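Local structure of putative nucleoprotein (Infectious salmon anemia virus, 4EWC) at residues A[27-30]-A[35-38]; A[173-178]-A[434-439]; A[443-448]-A[492-497]. The protein encapsidates the negative-strand viral RNA genome, shielding it from nucleases and forming the ribonucleoprotein that serves as template for transcription and replication. All coordinates share one frame; numbering follows the deposited sequence.

Contact 1 (A[27-30]-A[35-38]); sequences RRST and GIKI
I38 bends over the guanidinium of R27 and the hydroxyl of S29, which share one face of the sheet. The R27 chain is extended from CG to NE and then turned at chi4 (-86°), and its CG stands anti to the backbone N (chi1 178°), bringing one face of the guanidinium under I38 CD1. That methyl is displaced toward the rim of the flat group, 3.3 Å from R27 NH2; this is an apolar methyl against a flat cation. S29 OG touches two isoleucine methyls, 3.2 Å from I36 CG2 and 3.6 Å from I38 CD1. On the other face T30 and K37 meet nearly at right angles, T30 OG1 lying 3.7 Å from K37 CB before the bent lysine chain leads away. Their backbones make the hydrogen-bonded pair: T30 N to K37 O at 3.1 Å and K37 N to T30 O at 2.8 Å. T30 OG1 adds a weak bond to K37 O. S29 and I38 form the adjoining non-hydrogen-bonded pair. The strand of 27-30 also bonds to strand 14-18 through R27 and S29, making it the middle strand of a three-stranded antiparallel meander, with this contact in its second beta hairpin.

Contact 2 (A[173-178]-A[434-439]); sequences IWQNGQ and STFTMS
W174 and Q175 meet F436 in a small, buried, largely apolar contact between the first turn of helix 174-188 and the loop that leads from strand 429-432 into helix 438-449. The backbones stay well apart, with Q175 and F436 CA atoms 11.2 Å from each other, and the long side chains bridge the gap. F436 CG is anti to the backbone N (chi1 -161°), which sends the ring toward the helix. There its far end, CZ, approaches W174 CZ3 to 3.6 Å, at the corner of the indole's six-membered ring. The two ring planes are inclined by 29° but slid apart, with centroids 5.9 Å from each other, so they barely overlap and the contact is one of ring corners more than a full stack. Q175 reaches F436 from the opposing direction: its chain folds at chi2 and sets NE2 3.9 Å from F436 CE1, the amide turned 44° from the ring plane. That amide does not rely on the ring for its polar needs, because NE2 donates to the backbone O of G431, tying the helix start to strand 429-432. Within the helix, Q178 CG lies over the rim of one indole face. N433 OD1 takes the backbone N-H of both T435 and F436, an Asx turn that shapes the loop carrying the phenylalanine. I173 and T437 occupy the N-cap positions of their helices; T437 OG1 hydrogen-bonds S439 OG (3.1 Å) and, weakly, V440 N. The arrangement is a buried pair of slid-apart aromatic rings joining the start of helix 174-188 to the loop before helix 438-449, which belongs to the orthomyxovirus nucleoprotein C-terminal region.

Contact 3 (A[443-448]-A[492-497]); sequences TCVAVS and LRLSNV
V445 on the helical segment 443-448 faces the irregular segment 492-497, which runs past the helix with no regular structure of its own. The nearest backbone pair, the CA atoms of V445 and L494, is 9.7 Å apart, so side chains alone span the distance. Within the helix V447 N bonds to T443 O at 3.0 Å and S448 N to C444 O at 3.3 Å. The CB of V445 points toward the passing loop. L492 and L494, two positions apart, both start toward the helix. The isopropyl group of V445 is shared between the two leucines, one methyl each. CG1, anti to the backbone N (chi1 162°), lies 4.3 Å from L494 CD1; CG2 goes the other way and lies 4.3 Å from L492 CD2. L494 CD1, anti to CA (chi2 178°), is the methyl that reaches V445. Of the two delta methyls of L492, CD2 is the nearer to the valine. At these separations the branched groups meet in loose van der Waals contact, entirely apolar and buried. Further bonds hold the loop beside the helix: R442 NH1 binds R493 O, and the backbone of L492 pairs with L428. L492 also rests on M438 and R442, whereas L494 and V497 reach C423 of helix 417-425. V497 also touches M449, the last residue of helix 438-449, and C420 of helix 417-425. The loop between strands 488-491 and 499-500 thus packs on both helix 438-449 and helix 417-425, while T443 and C444 touch helix 272-275.

Contacts 1, 2 and 3 follow one another along the chain, each closing before the next opens. Contacts 2 and 3 are neighbours, their centres 11 Å apart, and both draw on helix 438-449: contact 2 uses the loop and first residues at its start, contact 3 its residues 443-448. They touch directly, W174 NE1 lying 3.9 Å from V445 CG2, so helix 174-188, helix 438-449 and the loop 492-497 pack against one another as neighbouring parts of the buried interior. Contact 3 and 434-439 lie in the C-terminal family region. Contact 1, in the N-terminal one, is a surface hairpin remote from them, its centre 47 Å from that of contact 2 and 53 Å from that of contact 3.

Contact 1 (A[27-30]-A[35-38])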
loop_
_atom_site.group_PDB
_atom_site.type_symbol
_atom_site.label_atom_id
_atom_site.label_comp_id
_atom_site.label_asym_id
_atom_site.label_seq_id
_atom_site.Cartn_x
_atom_site.Cartn_y
_atom_site.Cartn_z
ATOM N N ARG A 27 2.046 -14.952 -40.827
ATOM C CA ARG A 27 3.478 -15.156 -41.082
ATOM C C ARG A 27 3.775 -16.122 -42.231
ATOM O O ARG A 27 3.422 -17.305 -42.181
ATOM C CB ARG A 27 4.157 -15.655 -39.810
ATOM C CG ARG A 27 5.628 -15.945 -39.949
ATOM C CD ARG A 27 6.151 -16.430 -38.617
ATOM N NE ARG A 27 7.603 -16.565 -38.577
ATOM C CZ ARG A 27 8.259 -17.646 -38.973
ATOM N NH1 ARG A 27 7.593 -18.682 -39.466
ATOM N NH2 ARG A 27 9.580 -17.688 -38.886
ATOM N N ARG A 28 4.444 -15.608 -43.256
ATOM C CA ARG A 28 4.802 -16.406 -44.427
ATOM C C ARG A 28 6.300 -16.708 -44.505
ATOM O O ARG A 28 7.137 -15.800 -44.524
ATOM C CB ARG A 28 4.340 -15.707 -45.704
ATOM C CG ARG A 28 4.909 -16.285 -46.984
ATOM C CD ARG A 28 4.188 -15.681 -48.173
ATOM N NE ARG A 28 5.092 -15.184 -49.201
ATOM C CZ ARG A 28 5.452 -13.913 -49.337
ATOM N NH1 ARG A 28 4.986 -12.992 -48.504
ATOM N NH2 ARG A 28 6.280 -13.562 -50.315
ATOM N N SER A 29 6.631 -17.993 -44.543
ATOM C CA SER A 29 8.013 -18.415 -44.699
ATOM C C SER A 29 8.238 -18.954 -46.111
ATOM O O SER A 29 7.492 -19.803 -46.585
ATOM C CB SER A 29 8.374 -19.467 -43.651
ATOM O OG SER A 29 9.763 -19.742 -43.662
ATOM N N THR A 30 9.259 -18.436 -46.782
ATOM C CA THR A 30 9.663 -18.938 -48.088
ATOM C C THR A 30 11.078 -19.479 -47.989
ATOM O O THR A 30 11.988 -18.779 -47.539
ATOM C CB THR A 30 9.668 -17.837 -49.149
ATOM O OG1 THR A 30 10.650 -16.860 -48.797
ATOM C CG2 THR A 30 8.308 -17.165 -49.242
ATOM N N GLY A 35 18.231 -18.946 -48.341
ATOM C CA GLY A 35 17.769 -19.837 -47.294
ATOM C C GLY A 35 16.283 -19.660 -47.053
ATOM O O GLY A 35 15.473 -20.104 -47.860
ATOM N N ILE A 36 15.931 -19.002 -45.949
ATOM C CA ILE A 36 14.537 -18.778 -45.567
ATOM C C ILE A 36 14.249 -17.294 -45.313
ATOM O O ILE A 36 14.932 -16.637 -44.524
ATOM C CB ILE A 36 14.169 -19.559 -44.283
ATOM C CG1 ILE A 36 14.054 -21.055 -44.563
ATOM C CG2 ILE A 36 12.865 -19.035 -43.684
ATOM C CD1 ILE A 36 13.938 -21.870 -43.309
ATOM N N LYS A 37 13.228 -16.765 -45.972
ATOM C CA LYS A 37 12.864 -15.368 -45.763
ATOM C C LYS A 37 11.469 -15.210 -45.129
ATOM O O LYS A 37 10.518 -15.907 -45.492
ATOM C CB LYS A 37 12.996 -14.592 -47.073
ATOM C CG LYS A 37 14.416 -14.619 -47.648
ATOM C CD LYS A 37 15.465 -14.120 -46.633
ATOM C CE LYS A 37 16.882 -14.122 -47.208
ATOM N NZ LYS A 37 17.328 -15.467 -47.705
ATOM N N ILE A 38 11.365 -14.300 -44.166
ATOM C CA ILE A 38 10.149 -14.145 -43.373
ATOM C C ILE A 38 9.359 -12.898 -43.751
ATOM O O ILE A 38 9.884 -11.791 -43.742
ATOM C CB ILE A 38 10.472 -14.113 -41.874
ATOM C CG1 ILE A 38 11.035 -15.466 -41.438
ATOM C CG2 ILE A 38 9.247 -13.757 -41.075
ATOM C CD1 ILE A 38 10.232 -16.645 -41.946
#

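Contact 2 (A[173-178]-A[434-439])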
loop_
_atom_site.group_PDB
_atom_site.type_symbol
_atom_site.label_atom_id
_atom_site.label_comp_id
_atom_site.label_asym_id
_atom_site.label_seq_id
_atom_site.Cartn_x
_atom_site.Cartn_y
_atom_site.Cartn_z
ATOM N N ILE A 173 -29.772 -5.027 -9.172
ATOM C CA ILE A 173 -28.530 -5.685 -9.532
ATOM C C ILE A 173 -27.579 -4.729 -10.242
ATOM O O ILE A 173 -27.921 -4.128 -11.270
ATOM C CB ILE A 173 -28.781 -6.917 -10.401
ATOM C CG1 ILE A 173 -29.603 -7.929 -9.613
ATOM C CG2 ILE A 173 -27.455 -7.538 -10.848
ATOM C CD1 ILE A 173 -30.238 -9.027 -10.461
ATOM N N TRP A 174 -26.384 -4.615 -9.673
ATOM C CA TRP A 174 -25.344 -3.696 -10.136
ATOM C C TRP A 174 -25.172 -3.633 -11.652
ATOM O O TRP A 174 -25.293 -2.563 -12.252
ATOM C CB TRP A 174 -24.016 -4.050 -9.480
ATOM C CG TRP A 174 -22.972 -3.141 -9.894
ATOM C CD1 TRP A 174 -22.776 -1.879 -9.449
ATOM C CD2 TRP A 174 -21.967 -3.391 -10.883
ATOM N NE1 TRP A 174 -21.700 -1.316 -10.089
ATOM C CE2 TRP A 174 -21.185 -2.225 -10.976
ATOM C CE3 TRP A 174 -21.649 -4.490 -11.692
ATOM C CZ2 TRP A 174 -20.093 -2.126 -11.845
ATOM C CZ3 TRP A 174 -20.584 -4.379 -12.552
ATOM C CH2 TRP A 174 -19.811 -3.203 -12.616
ATOM N N GLN A 175 -24.913 -4.789 -12.256
ATOM C CA GLN A 175 -24.752 -4.892 -13.704
ATOM C C GLN A 175 -25.867 -4.193 -14.446
ATOM O O GLN A 175 -25.638 -3.641 -15.521
ATOM C CB GLN A 175 -24.708 -6.359 -14.172
ATOM C CG GLN A 175 -23.406 -7.088 -13.946
ATOM C CD GLN A 175 -23.320 -7.669 -12.554
ATOM O OE1 GLN A 175 -24.126 -7.335 -11.676
ATOM N NE2 GLN A 175 -22.350 -8.557 -12.343
ATOM N N ASN A 176 -27.073 -4.225 -13.876
ATOM C CA ASN A 176 -28.238 -3.692 -14.572
ATOM C C ASN A 176 -28.310 -2.142 -14.581
ATOM O O ASN A 176 -28.672 -1.528 -15.600
ATOM C CB ASN A 176 -29.518 -4.350 -14.070
ATOM C CG ASN A 176 -29.577 -5.864 -14.379
ATOM O OD1 ASN A 176 -29.146 -6.318 -15.432
ATOM N ND2 ASN A 176 -30.121 -6.637 -13.442
ATOM N N GLY A 177 -27.960 -1.512 -13.459
ATOM C CA GLY A 177 -27.773 -0.077 -13.450
ATOM C C GLY A 177 -26.795 0.407 -14.525
ATOM O O GLY A 177 -27.092 1.338 -15.275
ATOM N N GLN A 178 -25.623 -0.219 -14.588
ATOM C CA GLN A 178 -24.657 0.043 -15.658
ATOM C C GLN A 178 -25.287 -0.080 -17.033
ATOM O O GLN A 178 -25.087 0.766 -17.905
ATOM C CB GLN A 178 -23.513 -0.965 -15.592
ATOM C CG GLN A 178 -22.719 -0.912 -14.322
ATOM C CD GLN A 178 -22.112 0.445 -14.105
ATOM O OE1 GLN A 178 -21.186 0.834 -14.814
ATOM N NE2 GLN A 178 -22.632 1.185 -13.110
ATOM N N SER A 434 -16.930 -17.116 -10.560
ATOM C CA SER A 434 -15.524 -17.481 -10.379
ATOM C C SER A 434 -14.543 -16.396 -10.855
ATOM O O SER A 434 -13.491 -16.191 -10.236
ATOM C CB SER A 434 -15.205 -18.813 -11.078
ATOM O OG SER A 434 -15.276 -18.689 -12.492
ATOM N N THR A 435 -14.882 -15.723 -11.955
ATOM C CA THR A 435 -13.981 -14.736 -12.530
ATOM C C THR A 435 -14.313 -13.305 -12.080
ATOM O O THR A 435 -13.438 -12.548 -11.644
ATOM C CB THR A 435 -13.950 -14.833 -14.067
ATOM O OG1 THR A 435 -15.277 -14.669 -14.576
ATOM C CG2 THR A 435 -13.417 -16.199 -14.489
ATOM N N PHE A 436 -15.585 -12.943 -12.188
ATOM C CA PHE A 436 -16.077 -11.680 -11.666
ATOM C C PHE A 436 -16.509 -11.888 -10.216
ATOM O O PHE A 436 -17.696 -12.062 -9.942
ATOM C CB PHE A 436 -17.250 -11.211 -12.522
ATOM C CG PHE A 436 -17.563 -9.746 -12.376
ATOM C CD1 PHE A 436 -18.424 -9.287 -11.371
ATOM C CD2 PHE A 436 -17.011 -8.821 -13.246
ATOM C CE1 PHE A 436 -18.709 -7.922 -11.239
ATOM C CE2 PHE A 436 -17.292 -7.442 -13.112
ATOM C CZ PHE A 436 -18.136 -7.002 -12.115
ATOM N N THR A 437 -15.544 -11.879 -9.296
ATOM C CA THR A 437 -15.813 -12.154 -7.878
ATOM C C THR A 437 -16.309 -10.923 -7.137
ATOM O O THR A 437 -16.387 -9.831 -7.703
ATOM C CB THR A 437 -14.562 -12.668 -7.138
ATOM O OG1 THR A 437 -13.641 -11.590 -6.947
ATOM C CG2 THR A 437 -13.880 -13.772 -7.927
HETATM N N MSE A 438 -16.621 -11.097 -5.861
HETATM C CA MSE A 438 -17.133 -10.003 -5.064
HETATM C C MSE A 438 -16.087 -8.910 -4.934
HETATM O O MSE A 438 -16.405 -7.720 -5.012
HETATM C CB MSE A 438 -17.602 -10.496 -3.693
HETATM C CG MSE A 438 -18.025 -9.372 -2.752
HETATM SE SE MSE A 438 -19.643 -8.417 -3.363
HETATM C CE MSE A 438 -20.967 -9.808 -3.130
ATOM N N SER A 439 -14.837 -9.307 -4.748
ATOM C CA SER A 439 -13.767 -8.336 -4.596
ATOM C C SER A 439 -13.492 -7.606 -5.911
ATOM O O SER A 439 -13.058 -6.457 -5.910
ATOM C CB SER A 439 -12.502 -9.009 -4.083
ATOM O OG SER A 439 -11.975 -9.818 -5.092
#

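Contact 3 (A[443-448]-A[492-497])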
loop_
_atom_site.group_PDB
_atom_site.type_symbol
_atom_site.label_atom_id
_atom_site.label_comp_id
_atom_site.label_asym_id
_atom_site.label_seq_id
_atom_site.Cartn_x
_atom_site.Cartn_y
_atom_site.Cartn_z
ATOM N N THR A 443 -14.098 -3.517 -6.459
ATOM C CA THR A 443 -13.122 -2.685 -7.157
ATOM C C THR A 443 -13.790 -1.851 -8.263
ATOM O O THR A 443 -13.401 -0.718 -8.508
ATOM C CB THR A 443 -11.944 -3.528 -7.736
ATOM O OG1 THR A 443 -11.273 -4.233 -6.683
ATOM C CG2 THR A 443 -10.934 -2.651 -8.424
ATOM N N CYS A 444 -14.797 -2.415 -8.917
ATOM C CA CYS A 444 -15.488 -1.738 -10.005
ATOM C C CYS A 444 -16.354 -0.582 -9.505
ATOM O O CYS A 444 -16.553 0.424 -10.194
ATOM C CB CYS A 444 -16.352 -2.739 -10.763
ATOM S SG CYS A 444 -15.380 -3.747 -11.840
ATOM N N VAL A 445 -16.875 -0.768 -8.299
ATOM C CA VAL A 445 -17.647 0.220 -7.609
ATOM C C VAL A 445 -16.722 1.356 -7.169
ATOM O O VAL A 445 -17.021 2.528 -7.404
ATOM C CB VAL A 445 -18.356 -0.428 -6.389
ATOM C CG1 VAL A 445 -18.824 0.624 -5.356
ATOM C CG2 VAL A 445 -19.522 -1.274 -6.856
ATOM N N ALA A 446 -15.611 0.992 -6.526
ATOM C CA ALA A 446 -14.636 1.947 -6.038
ATOM C C ALA A 446 -14.196 2.854 -7.168
ATOM O O ALA A 446 -14.231 4.086 -7.053
ATOM C CB ALA A 446 -13.435 1.228 -5.461
ATOM N N VAL A 447 -13.779 2.230 -8.264
ATOM C CA VAL A 447 -13.308 2.961 -9.426
ATOM C C VAL A 447 -14.366 3.963 -9.967
ATOM O O VAL A 447 -14.036 5.096 -10.264
ATOM C CB VAL A 447 -12.740 1.994 -10.493
ATOM C CG1 VAL A 447 -12.816 2.579 -11.900
ATOM C CG2 VAL A 447 -11.314 1.618 -10.131
ATOM N N SER A 448 -15.628 3.573 -10.054
ATOM C CA SER A 448 -16.647 4.519 -10.476
ATOM C C SER A 448 -16.911 5.647 -9.455
ATOM O O SER A 448 -17.131 6.829 -9.827
ATOM C CB SER A 448 -17.929 3.806 -10.868
ATOM O OG SER A 448 -17.723 3.097 -12.092
ATOM N N LEU A 492 -24.360 -6.754 -2.148
ATOM C CA LEU A 492 -23.184 -5.905 -2.210
ATOM C C LEU A 492 -23.288 -4.841 -1.131
ATOM O O LEU A 492 -23.637 -3.698 -1.407
ATOM C CB LEU A 492 -23.074 -5.252 -3.586
ATOM C CG LEU A 492 -21.778 -4.527 -3.956
ATOM C CD1 LEU A 492 -20.671 -4.771 -2.945
ATOM C CD2 LEU A 492 -21.329 -4.920 -5.352
ATOM N N ARG A 493 -22.993 -5.232 0.104
ATOM C CA ARG A 493 -23.077 -4.323 1.237
ATOM C C ARG A 493 -22.007 -3.248 1.134
ATOM O O ARG A 493 -20.859 -3.536 0.811
ATOM C CB ARG A 493 -22.936 -5.090 2.552
ATOM N N LEU A 494 -22.391 -2.007 1.408
ATOM C CA LEU A 494 -21.482 -0.889 1.247
ATOM C C LEU A 494 -21.530 0.052 2.435
ATOM O O LEU A 494 -21.353 1.260 2.294
ATOM C CB LEU A 494 -21.814 -0.095 -0.014
ATOM C CG LEU A 494 -21.580 -0.702 -1.390
ATOM C CD1 LEU A 494 -22.031 0.264 -2.493
ATOM C CD2 LEU A 494 -20.103 -1.060 -1.566
ATOM N N SER A 495 -21.777 -0.490 3.616
ATOM C CA SER A 495 -21.469 0.261 4.823
ATOM C C SER A 495 -19.952 0.220 4.922
ATOM O O SER A 495 -19.294 -0.490 4.151
ATOM C CB SER A 495 -22.133 -0.365 6.049
ATOM O OG SER A 495 -22.096 -1.783 6.015
ATOM N N ASN A 496 -19.378 0.993 5.827
ATOM C CA ASN A 496 -17.919 1.089 5.914
ATOM C C ASN A 496 -17.243 1.680 4.671
ATOM O O ASN A 496 -16.019 1.851 4.647
ATOM C CB ASN A 496 -17.289 -0.261 6.292
ATOM C CG ASN A 496 -18.046 -0.949 7.414
ATOM O OD1 ASN A 496 -18.789 -0.301 8.164
ATOM N ND2 ASN A 496 -17.870 -2.260 7.533
ATOM N N VAL A 497 -18.036 2.001 3.653
ATOM C CA VAL A 497 -17.548 2.767 2.507
ATOM C C VAL A 497 -16.979 4.116 3.002
ATOM O O VAL A 497 -17.290 4.551 4.098
ATOM C CB VAL A 497 -18.688 2.994 1.495
ATOM C CG1 VAL A 497 -19.560 4.143 1.944
ATOM C CG2 VAL A 497 -18.161 3.248 0.102
#